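Leucine-rich-repeat protein (Methanosarcina barkeri, PDB 4WNR) binds GDP and magnesium through its Roc G domain, the nucleotide-binding module of a Roco protein, here followed by the COR-A part of its COR domain. Local coordinates at residues His107-Ser112 against Lys330-Cys335; Ile265-Thr270 against Tyr322-Asn327; Pro275-Glu280 against Tyr315-Glu320. One frame throughout, in Å; residues are numbered along the deposited sequence.

The three contacts are nested along the chain. Interaction 1 closes the widest loop and joins the Roc G domain, just after helix 99-104, to the end of helix 322-331 in COR-A. Interaction 2 lies inside that loop and interaction 3 inside both, each within COR-A. Their centres are about 13 Å (1 and 2), 15 Å (1 and 3) and 11 Å (2 and 3) apart, and all three touch one another. Helix 322-331 serves interactions 1 and 2, while helix 275-286 carries one half of interaction 3 and meets Phe109 and Tyr324 from the other two. They adjoin through mostly apolar packing, so the interdomain contact rests directly on the COR-A core.

Interaction 1 (His107-Ser112 against Lys330-Cys335); sequences HQFFLS and KKFELC
Phe109 and Phe332 meet as two rings set obliquely, their planes 50° apart and their centroids 5.4 Å from each other, an arrangement that is neither a stack nor edge-to-face. Phe332 CD2 lies at the rim of the Phe109 ring, close to its plane, 3.4 Å from Phe109 CD1. One face of the Phe332 ring is turned to the backbone of the 3-10 turn, over Gln108 C and Phe109 N. Its CG stands anti to its own carbonyl carbon (chi1 -62°), on a CB that already points at the turn. A flat ring suits this place because one face can lie over the Gln108-Phe109 peptide while CD2 meets the edge of the Phe109 ring. Gln108 runs past Phe332 in the opposite direction, and it is the CB methylene that touches the ring, 3.7 Å from Phe332 CD1. Leu334 and Phe109 reach toward each other tip to tip, with 4.0 Å between Leu334 CD2 and Phe109 CZ; the other methyl of the branched leucine end lies toward Gln108. Phe332 and Leu334 flank Glu333, the positive-phi residue of a Schellman motif in which Leu334 N bonds to Met329 O and Glu333 N to Lys330 O. Ending the helix in this way brings Phe332 and Leu334 together on the Roc side. By comparison with other small G proteins, 107-112 probably corresponds to the last part of switch II. Phe109 also rests on Ile278 and Val282 of helix 275-286, while Gln108 touches His135 and Phe139 of helix 129-140, placing the contact between the two domains.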
loop_
_atom_site.group_PDB
_atom_site.type_symbol
_atom_site.label_atom_id
_atom_site.label_comp_id
_atom_site.label_asym_id
_atom_site.label_seq_id
_atom_site.Cartn_x
_atom_site.Cartn_y
_atom_site.Cartn_z
ATOM N N HIS A 107 4.990 -5.552 2.029
ATOM C CA HIS A 107 4.127 -4.385 2.233
ATOM C C HIS A 107 4.846 -3.075 1.897
ATOM O O HIS A 107 4.204 -2.081 1.563
ATOM C CB HIS A 107 3.611 -4.339 3.674
ATOM C CG HIS A 107 4.659 -3.994 4.685
ATOM N ND1 HIS A 107 5.529 -4.928 5.204
ATOM C CD2 HIS A 107 4.977 -2.817 5.273
ATOM C CE1 HIS A 107 6.338 -4.341 6.068
ATOM N NE2 HIS A 107 6.024 -3.059 6.128
ATOM N N GLN A 108 6.175 -3.089 1.990
ATOM C CA GLN A 108 7.014 -1.934 1.647
ATOM C C GLN A 108 6.784 -1.404 0.228
ATOM O O GLN A 108 6.983 -0.214 -0.029
ATOM C CB GLN A 108 8.494 -2.290 1.811
ATOM C CG GLN A 108 8.954 -2.435 3.252
ATOM C CD GLN A 108 10.403 -2.876 3.349
ATOM O OE1 GLN A 108 10.768 -3.941 2.852
ATOM N NE2 GLN A 108 11.238 -2.059 3.990
ATOM N N PHE A 109 6.363 -2.278 -0.685
ATOM C CA PHE A 109 6.133 -1.883 -2.082
ATOM C C PHE A 109 4.969 -0.895 -2.203
ATOM O O PHE A 109 4.929 -0.085 -3.131
ATOM C CB PHE A 109 5.839 -3.097 -2.986
ATOM C CG PHE A 109 6.772 -4.269 -2.801
ATOM C CD1 PHE A 109 8.082 -4.096 -2.367
ATOM C CD2 PHE A 109 6.337 -5.554 -3.099
ATOM C CE1 PHE A 109 8.925 -5.185 -2.205
ATOM C CE2 PHE A 109 7.175 -6.644 -2.946
ATOM C CZ PHE A 109 8.472 -6.461 -2.500
ATOM N N PHE A 110 4.029 -0.973 -1.263
ATOM C CA PHE A 110 2.774 -0.226 -1.343
ATOM C C PHE A 110 2.675 0.939 -0.355
ATOM O O PHE A 110 1.660 1.634 -0.322
ATOM C CB PHE A 110 1.606 -1.192 -1.145
ATOM C CG PHE A 110 1.769 -2.487 -1.891
ATOM C CD1 PHE A 110 1.549 -2.548 -3.261
ATOM C CD2 PHE A 110 2.163 -3.643 -1.228
ATOM C CE1 PHE A 110 1.705 -3.737 -3.952
ATOM C CE2 PHE A 110 2.320 -4.836 -1.914
ATOM C CZ PHE A 110 2.091 -4.884 -3.278
ATOM N N LEU A 111 3.718 1.149 0.446
ATOM C CA LEU A 111 3.786 2.314 1.328
ATOM C C LEU A 111 4.155 3.537 0.501
ATOM O O LEU A 111 5.130 3.507 -0.250
ATOM C CB LEU A 111 4.819 2.107 2.439
ATOM C CG LEU A 111 4.700 0.840 3.292
ATOM C CD1 LEU A 111 5.705 0.893 4.432
ATOM C CD2 LEU A 111 3.290 0.646 3.833
ATOM N N SER A 112 3.380 4.609 0.642
ATOM C CA SER A 112 3.545 5.792 -0.200
ATOM C C SER A 112 3.296 7.097 0.549
ATOM O O SER A 112 2.712 7.106 1.633
ATOM C CB SER A 112 2.601 5.703 -1.399
ATOM O OG SER A 112 1.264 5.522 -0.968
ATOM N N LYS A 330 15.587 -6.058 -4.781
ATOM C CA LYS A 330 16.860 -5.422 -4.415
ATOM C C LYS A 330 16.650 -4.076 -3.722
ATOM O O LYS A 330 17.342 -3.752 -2.757
ATOM C CB LYS A 330 17.738 -5.207 -5.651
ATOM C CG LYS A 330 18.522 -6.432 -6.096
ATOM C CD LYS A 330 19.303 -6.170 -7.379
ATOM C CE LYS A 330 20.346 -5.072 -7.205
ATOM N NZ LYS A 330 21.303 -5.018 -8.344
ATOM N N LYS A 331 15.693 -3.304 -4.232
ATOM C CA LYS A 331 15.420 -1.951 -3.743
ATOM C C LYS A 331 15.093 -1.933 -2.252
ATOM O O LYS A 331 15.637 -1.120 -1.503
ATOM C CB LYS A 331 14.259 -1.329 -4.529
ATOM C CG LYS A 331 14.158 0.182 -4.409
ATOM C CD LYS A 331 12.790 0.681 -4.843
ATOM C CE LYS A 331 12.819 2.153 -5.224
ATOM N NZ LYS A 331 13.447 3.014 -4.183
ATOM N N PHE A 332 14.208 -2.836 -1.833
ATOM C CA PHE A 332 13.739 -2.888 -0.443
ATOM C C PHE A 332 14.482 -3.918 0.418
ATOM O O PHE A 332 14.004 -4.301 1.487
ATOM C CB PHE A 332 12.234 -3.154 -0.416
ATOM C CG PHE A 332 11.422 -2.075 -1.068
ATOM C CD1 PHE A 332 11.136 -0.899 -0.389
ATOM C CD2 PHE A 332 10.949 -2.228 -2.362
ATOM C CE1 PHE A 332 10.389 0.102 -0.988
ATOM C CE2 PHE A 332 10.199 -1.231 -2.965
ATOM C CZ PHE A 332 9.920 -0.064 -2.277
ATOM N N GLU A 333 15.652 -4.352 -0.050
ATOM C CA GLU A 333 16.557 -5.219 0.719
ATOM C C GLU A 333 15.970 -6.597 1.059
ATOM O O GLU A 333 16.212 -7.137 2.138
ATOM C CB GLU A 333 17.039 -4.506 1.989
ATOM C CG GLU A 333 17.611 -3.119 1.733
ATOM C CD GLU A 333 18.267 -2.515 2.959
ATOM O OE1 GLU A 333 19.030 -3.229 3.644
ATOM O OE2 GLU A 333 18.025 -1.320 3.232
ATOM N N LEU A 334 15.206 -7.153 0.124
ATOM C CA LEU A 334 14.796 -8.559 0.175
ATOM C C LEU A 334 15.790 -9.413 -0.618
ATOM O O LEU A 334 15.652 -10.635 -0.699
ATOM C CB LEU A 334 13.389 -8.734 -0.407
ATOM C CG LEU A 334 12.200 -8.302 0.458
ATOM C CD1 LEU A 334 12.258 -6.821 0.798
ATOM C CD2 LEU A 334 10.896 -8.634 -0.252
ATOM N N CYS A 335 16.792 -8.755 -1.195
ATOM C CA CYS A 335 17.739 -9.398 -2.093
ATOM C C CYS A 335 19.054 -8.619 -2.090
ATOM O O CYS A 335 19.055 -7.397 -1.921
ATOM C CB CYS A 335 17.151 -9.434 -3.505
ATOM S SG CYS A 335 17.503 -10.945 -4.417
#

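Interaction 2 (Ile265-Thr270 against Tyr322-Asn327); sequences ISLLDT and YGYIIN
Thr270 OG1 sits over one face of the Tyr324 ring, 3.6 Å from Tyr324 CD1, and is hydrogen-bonded to Arg321, whose NH1 also forms a salt bridge with Asp269 OD2. The setting is a type I beta turn, Leu267 to Thr270, laid against helix 322-331 within COR-A. Thr270 presents its beta carbon to the ring as well: a CH-pi contact puts Thr270 CB 3.8 Å from the Tyr324 ring centroid, 17° off the normal. Threonine suits this place because one small branched group serves both needs: its hydroxyl bonds to Arg321 while OG1, CB and CG2 all lie against the ring. Tyr324 has CG anti to its backbone N (chi1 172°), on a CB that does not itself point at the turn; the ring beyond comes close to it. Leu267 crosses this side chain at about a right angle, its CG 3.8 Å from Tyr324 CD1. The two residues lie where the backbones come nearest, 5.4 Å between Leu267 CA and Tyr324 CA, and both are buried. A compact leucine fits such a short separation: its CG meets Tyr324 and its CD1 methyl reaches one turn on to Asn327. Trp277 and Ile278 of helix 275-286 also touch Tyr324. Toward solvent the contact turns more polar, as Ser266 packs beside the Asn327 amide with Ser266 CB 3.6 Å from Asn327 ND2. Next to that pair, the Leu267 CD1 methyl lies 3.4 Å from Asn327 CB.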
loop_
_atom_site.group_PDB
_atom_site.type_symbol
_atom_site.label_atom_id
_atom_site.label_comp_id
_atom_site.label_asym_id
_atom_site.label_seq_id
_atom_site.Cartn_x
_atom_site.Cartn_y
_atom_site.Cartn_z
ATOM N N ILE A 265 14.879 3.843 -13.010
ATOM C CA ILE A 265 14.978 3.541 -14.448
ATOM C C ILE A 265 14.758 2.063 -14.785
ATOM O O ILE A 265 14.288 1.738 -15.878
ATOM C CB ILE A 265 16.313 4.025 -15.067
ATOM C CG1 ILE A 265 17.521 3.369 -14.389
ATOM C CG2 ILE A 265 16.407 5.543 -14.985
ATOM C CD1 ILE A 265 18.830 3.615 -15.111
ATOM N N SER A 266 15.093 1.179 -13.849
ATOM C CA SER A 266 14.884 -0.261 -14.025
ATOM C C SER A 266 13.464 -0.711 -13.658
ATOM O O SER A 266 13.074 -1.839 -13.966
ATOM C CB SER A 266 15.905 -1.051 -13.202
ATOM O OG SER A 266 15.840 -0.702 -11.832
ATOM N N LEU A 267 12.706 0.167 -13.004
ATOM C CA LEU A 267 11.347 -0.146 -12.537
ATOM C C LEU A 267 10.229 0.650 -13.225
ATOM O O LEU A 267 9.073 0.227 -13.195
ATOM C CB LEU A 267 11.258 0.074 -11.019
ATOM C CG LEU A 267 11.600 -1.106 -10.099
ATOM C CD1 LEU A 267 12.886 -1.809 -10.504
ATOM C CD2 LEU A 267 11.692 -0.625 -8.659
ATOM N N LEU A 268 10.562 1.776 -13.855
ATOM C CA LEU A 268 9.542 2.739 -14.299
ATOM C C LEU A 268 8.636 2.266 -15.436
ATOM O O LEU A 268 7.574 2.846 -15.654
ATOM C CB LEU A 268 10.182 4.090 -14.656
ATOM C CG LEU A 268 11.121 4.187 -15.861
ATOM C CD1 LEU A 268 10.361 4.179 -17.177
ATOM C CD2 LEU A 268 11.957 5.456 -15.769
ATOM N N ASP A 269 9.050 1.236 -16.168
ATOM C CA ASP A 269 8.247 0.731 -17.282
ATOM C C ASP A 269 6.977 0.030 -16.798
ATOM O O ASP A 269 5.915 0.179 -17.403
ATOM C CB ASP A 269 9.066 -0.223 -18.156
ATOM C CG ASP A 269 8.380 -0.536 -19.481
ATOM O OD1 ASP A 269 7.876 0.400 -20.136
ATOM O OD2 ASP A 269 8.344 -1.722 -19.869
ATOM N N THR A 270 7.093 -0.727 -15.709
ATOM C CA THR A 270 5.979 -1.522 -15.189
ATOM C C THR A 270 5.024 -0.693 -14.319
ATOM O O THR A 270 5.412 -0.181 -13.268
ATOM C CB THR A 270 6.495 -2.719 -14.367
ATOM O OG1 THR A 270 7.525 -3.394 -15.100
ATOM C CG2 THR A 270 5.365 -3.702 -14.062
ATOM N N TYR A 322 11.271 -9.851 -15.440
ATOM C CA TYR A 322 12.179 -10.517 -14.502
ATOM C C TYR A 322 13.086 -9.483 -13.847
ATOM O O TYR A 322 13.345 -9.544 -12.647
ATOM C CB TYR A 322 13.030 -11.569 -15.222
ATOM C CG TYR A 322 12.314 -12.865 -15.571
ATOM C CD1 TYR A 322 10.920 -12.939 -15.634
ATOM C CD2 TYR A 322 13.042 -14.017 -15.866
ATOM C CE1 TYR A 322 10.282 -14.124 -15.959
ATOM C CE2 TYR A 322 12.407 -15.204 -16.196
ATOM C CZ TYR A 322 11.029 -15.252 -16.241
ATOM O OH TYR A 322 10.396 -16.427 -16.567
ATOM N N GLY A 323 13.562 -8.538 -14.652
ATOM C CA GLY A 323 14.367 -7.421 -14.160
ATOM C C GLY A 323 13.610 -6.562 -13.165
ATOM O O GLY A 323 14.169 -6.137 -12.156
ATOM N N TYR A 324 12.334 -6.312 -13.448
ATOM C CA TYR A 324 11.480 -5.537 -12.547
ATOM C C TYR A 324 11.407 -6.179 -11.164
ATOM O O TYR A 324 11.679 -5.528 -10.161
ATOM C CB TYR A 324 10.069 -5.388 -13.124
ATOM C CG TYR A 324 9.080 -4.764 -12.159
ATOM C CD1 TYR A 324 9.114 -3.402 -11.880
ATOM C CD2 TYR A 324 8.113 -5.540 -11.521
ATOM C CE1 TYR A 324 8.214 -2.827 -10.996
ATOM C CE2 TYR A 324 7.209 -4.974 -10.635
ATOM C CZ TYR A 324 7.265 -3.617 -10.377
ATOM O OH TYR A 324 6.368 -3.050 -9.499
ATOM N N ILE A 325 11.048 -7.458 -11.127
ATOM C CA ILE A 325 10.861 -8.178 -9.863
ATOM C C ILE A 325 12.160 -8.266 -9.059
ATOM O O ILE A 325 12.155 -8.057 -7.847
ATOM C CB ILE A 325 10.289 -9.596 -10.096
ATOM C CG1 ILE A 325 8.884 -9.504 -10.701
ATOM C CG2 ILE A 325 10.228 -10.382 -8.791
ATOM C CD1 ILE A 325 8.416 -10.781 -11.367
ATOM N N ILE A 326 13.263 -8.573 -9.737
ATOM C CA ILE A 326 14.568 -8.702 -9.080
ATOM C C ILE A 326 15.054 -7.354 -8.539
ATOM O O ILE A 326 15.470 -7.261 -7.382
ATOM C CB ILE A 326 15.627 -9.305 -10.037
ATOM C CG1 ILE A 326 15.272 -10.758 -10.389
ATOM C CG2 ILE A 326 17.027 -9.228 -9.433
ATOM C CD1 ILE A 326 15.450 -11.762 -9.264
ATOM N N ASN A 327 15.000 -6.321 -9.376
ATOM C CA ASN A 327 15.413 -4.973 -8.970
ATOM C C ASN A 327 14.495 -4.377 -7.904
ATOM O O ASN A 327 14.939 -3.599 -7.060
ATOM C CB ASN A 327 15.485 -4.034 -10.180
ATOM C CG ASN A 327 16.637 -4.369 -11.113
ATOM O OD1 ASN A 327 17.780 -4.514 -10.678
ATOM N ND2 ASN A 327 16.344 -4.484 -12.404
#

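Interaction 3 (Pro275-Glu280 against Tyr315-Glu320); sequences PKWITE and YYYPPE
Tyr317 OH donates to the backbone carbonyl of Trp277, with 2.7 Å between Tyr317 OH and Trp277 O. The hydroxyl lies in the carbonyl plane, on a lone pair, and the oxygen in turn lies at the edge of the tyrosine ring. In the reverse direction the indole donates: Trp277 NE1 is 3.1 Å from Tyr316 O, and the N-H points almost straight at it, at 176°. That oxygen lies in the indole plane, although the donor stands above the plane of the Tyr316 carbonyl. Two exchanged bonds thus tie the helix to the 315-320 loop, and they satisfy two polar groups of buried side chains, the indole N-H and the phenol hydroxyl. Within the helix, Lys276 O is gripped twice from the same face, by Glu280 N and by Thr279 OG1, the latter from 3.2 Å.

Tryptophan suits its place because it combines a donor with a broad surface. Its CG is anti to the backbone N (chi1 -177°), which swings it to the side of the loop, and the five-membered ring makes an offset stack with Tyr317, centroids 4.5 Å apart. The Trp277 five-membered ring turns an edge toward the face of the Tyr315 ring, the two planes 72° apart. Tyr315 also touches the helix on both sides of Trp277, its OH 3.6 Å from Lys276 CB and its ring edge near Glu280 CG. An alanine in place of Trp277 would probably leave Tyr316 O without its indole donor and open a gap beside the Tyr317 ring, which would lose its stacking partner. Beyond the cluster, Trp277 meets Phe225, Val272 of strand 271-272 and Tyr324 of helix 322-331, whose Ile325 touches Tyr317; the loop is therefore packed against helices 275-286 and 322-331.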
loop_
_atom_site.group_PDB
_atom_site.type_symbol
_atom_site.label_atom_id
_atom_site.label_comp_id
_atom_site.label_asym_id
_atom_site.label_seq_id
_atom_site.Cartn_x
_atom_site.Cartn_y
_atom_site.Cartn_z
ATOM N N PRO A 275 -1.960 -5.570 -7.242
ATOM C CA PRO A 275 -0.918 -5.765 -6.224
ATOM C C PRO A 275 -0.504 -7.224 -5.994
ATOM O O PRO A 275 0.658 -7.489 -5.677
ATOM C CB PRO A 275 -1.561 -5.196 -4.957
ATOM C CG PRO A 275 -2.508 -4.166 -5.454
ATOM C CD PRO A 275 -3.047 -4.705 -6.746
ATOM N N LYS A 276 -1.444 -8.151 -6.153
ATOM C CA LYS A 276 -1.171 -9.582 -5.968
ATOM C C LYS A 276 -0.170 -10.138 -6.988
ATOM O O LYS A 276 0.521 -11.120 -6.711
ATOM C CB LYS A 276 -2.472 -10.389 -6.018
ATOM C CG LYS A 276 -3.410 -10.111 -4.853
ATOM C CD LYS A 276 -4.680 -10.941 -4.944
ATOM C CE LYS A 276 -5.607 -10.659 -3.772
ATOM N NZ LYS A 276 -6.872 -11.441 -3.852
ATOM N N TRP A 277 -0.101 -9.511 -8.161
ATOM C CA TRP A 277 0.860 -9.893 -9.201
ATOM C C TRP A 277 2.298 -9.802 -8.695
ATOM O O TRP A 277 3.098 -10.707 -8.925
ATOM C CB TRP A 277 0.687 -9.008 -10.437
ATOM C CG TRP A 277 1.584 -9.372 -11.582
ATOM C CD1 TRP A 277 1.428 -10.414 -12.443
ATOM C CD2 TRP A 277 2.767 -8.681 -11.997
ATOM N NE1 TRP A 277 2.447 -10.424 -13.369
ATOM C CE2 TRP A 277 3.281 -9.368 -13.116
ATOM C CE3 TRP A 277 3.446 -7.548 -11.530
ATOM C CZ2 TRP A 277 4.442 -8.961 -13.775
ATOM C CZ3 TRP A 277 4.600 -7.147 -12.184
ATOM C CH2 TRP A 277 5.085 -7.851 -13.295
ATOM N N ILE A 278 2.613 -8.715 -7.995
ATOM C CA ILE A 278 3.958 -8.499 -7.460
ATOM C C ILE A 278 4.260 -9.515 -6.364
ATOM O O ILE A 278 5.241 -10.253 -6.443
ATOM C CB ILE A 278 4.125 -7.079 -6.872
ATOM C CG1 ILE A 278 3.949 -6.013 -7.956
ATOM C CG2 ILE A 278 5.497 -6.920 -6.220
ATOM C CD1 ILE A 278 3.699 -4.624 -7.404
ATOM N N THR A 279 3.399 -9.542 -5.350
ATOM C CA THR A 279 3.631 -10.337 -4.143
ATOM C C THR A 279 3.752 -11.835 -4.430
ATOM O O THR A 279 4.676 -12.489 -3.945
ATOM C CB THR A 279 2.521 -10.108 -3.098
ATOM O OG1 THR A 279 1.240 -10.369 -3.683
ATOM C CG2 THR A 279 2.558 -8.680 -2.581
ATOM N N GLU A 280 2.828 -12.369 -5.225
ATOM C CA GLU A 280 2.846 -13.792 -5.581
ATOM C C GLU A 280 4.094 -14.170 -6.385
ATOM O O GLU A 280 4.577 -15.300 -6.293
ATOM C CB GLU A 280 1.584 -14.175 -6.361
ATOM C CG GLU A 280 0.299 -14.106 -5.544
ATOM C CD GLU A 280 0.284 -15.067 -4.365
ATOM O OE1 GLU A 280 0.847 -16.178 -4.483
ATOM O OE2 GLU A 280 -0.293 -14.709 -3.318
ATOM N N TYR A 315 -0.207 -16.366 -12.082
ATOM C CA TYR A 315 -0.001 -15.139 -12.846
ATOM C C TYR A 315 1.106 -15.327 -13.879
ATOM O O TYR A 315 2.111 -15.987 -13.606
ATOM C CB TYR A 315 0.346 -13.973 -11.919
ATOM C CG TYR A 315 -0.812 -13.483 -11.075
ATOM C CD1 TYR A 315 -1.962 -12.969 -11.667
ATOM C CD2 TYR A 315 -0.750 -13.518 -9.683
ATOM C CE1 TYR A 315 -3.023 -12.518 -10.898
ATOM C CE2 TYR A 315 -1.805 -13.066 -8.907
ATOM C CZ TYR A 315 -2.938 -12.567 -9.519
ATOM O OH TYR A 315 -3.989 -12.118 -8.751
ATOM N N TYR A 316 0.908 -14.756 -15.064
ATOM C CA TYR A 316 1.915 -14.796 -16.120
ATOM C C TYR A 316 2.973 -13.728 -15.864
ATOM O O TYR A 316 2.648 -12.559 -15.661
ATOM C CB TYR A 316 1.272 -14.592 -17.497
ATOM C CG TYR A 316 2.265 -14.492 -18.644
ATOM C CD1 TYR A 316 3.313 -15.404 -18.773
ATOM C CD2 TYR A 316 2.144 -13.495 -19.610
ATOM C CE1 TYR A 316 4.217 -15.316 -19.819
ATOM C CE2 TYR A 316 3.042 -13.401 -20.662
ATOM C CZ TYR A 316 4.078 -14.312 -20.763
ATOM O OH TYR A 316 4.972 -14.221 -21.807
ATOM N N TYR A 317 4.236 -14.148 -15.866
ATOM C CA TYR A 317 5.368 -13.250 -15.665
ATOM C C TYR A 317 6.253 -13.256 -16.906
ATOM O O TYR A 317 7.041 -14.184 -17.098
ATOM C CB TYR A 317 6.173 -13.681 -14.439
ATOM C CG TYR A 317 5.391 -13.587 -13.151
ATOM C CD1 TYR A 317 5.274 -12.378 -12.475
ATOM C CD2 TYR A 317 4.759 -14.704 -12.615
ATOM C CE1 TYR A 317 4.554 -12.284 -11.298
ATOM C CE2 TYR A 317 4.035 -14.620 -11.437
ATOM C CZ TYR A 317 3.935 -13.409 -10.782
ATOM O OH TYR A 317 3.216 -13.323 -9.611
ATOM N N PRO A 318 6.113 -12.231 -17.769
ATOM C CA PRO A 318 6.972 -12.132 -18.950
ATOM C C PRO A 318 8.455 -12.017 -18.585
ATOM O O PRO A 318 8.783 -11.407 -17.565
ATOM C CB PRO A 318 6.492 -10.845 -19.630
ATOM C CG PRO A 318 5.093 -10.661 -19.162
ATOM C CD PRO A 318 5.061 -11.199 -17.764
ATOM N N PRO A 319 9.346 -12.606 -19.404
ATOM C CA PRO A 319 10.791 -12.494 -19.190
ATOM C C PRO A 319 11.292 -11.056 -19.013
ATOM O O PRO A 319 12.220 -10.822 -18.238
ATOM C CB PRO A 319 11.373 -13.120 -20.459
ATOM C CG PRO A 319 10.365 -14.145 -20.842
ATOM C CD PRO A 319 9.033 -13.537 -20.505
ATOM N N GLU A 320 10.677 -10.107 -19.717
ATOM C CA GLU A 320 11.050 -8.689 -19.602
ATOM C C GLU A 320 10.743 -8.081 -18.227
ATOM O O GLU A 320 11.303 -7.044 -17.872
ATOM C CB GLU A 320 10.395 -7.843 -20.707
ATOM C CG GLU A 320 8.872 -7.844 -20.729
ATOM C CD GLU A 320 8.294 -8.885 -21.670
ATOM O OE1 GLU A 320 8.808 -10.024 -21.684
ATOM O OE2 GLU A 320 7.320 -8.569 -22.386
#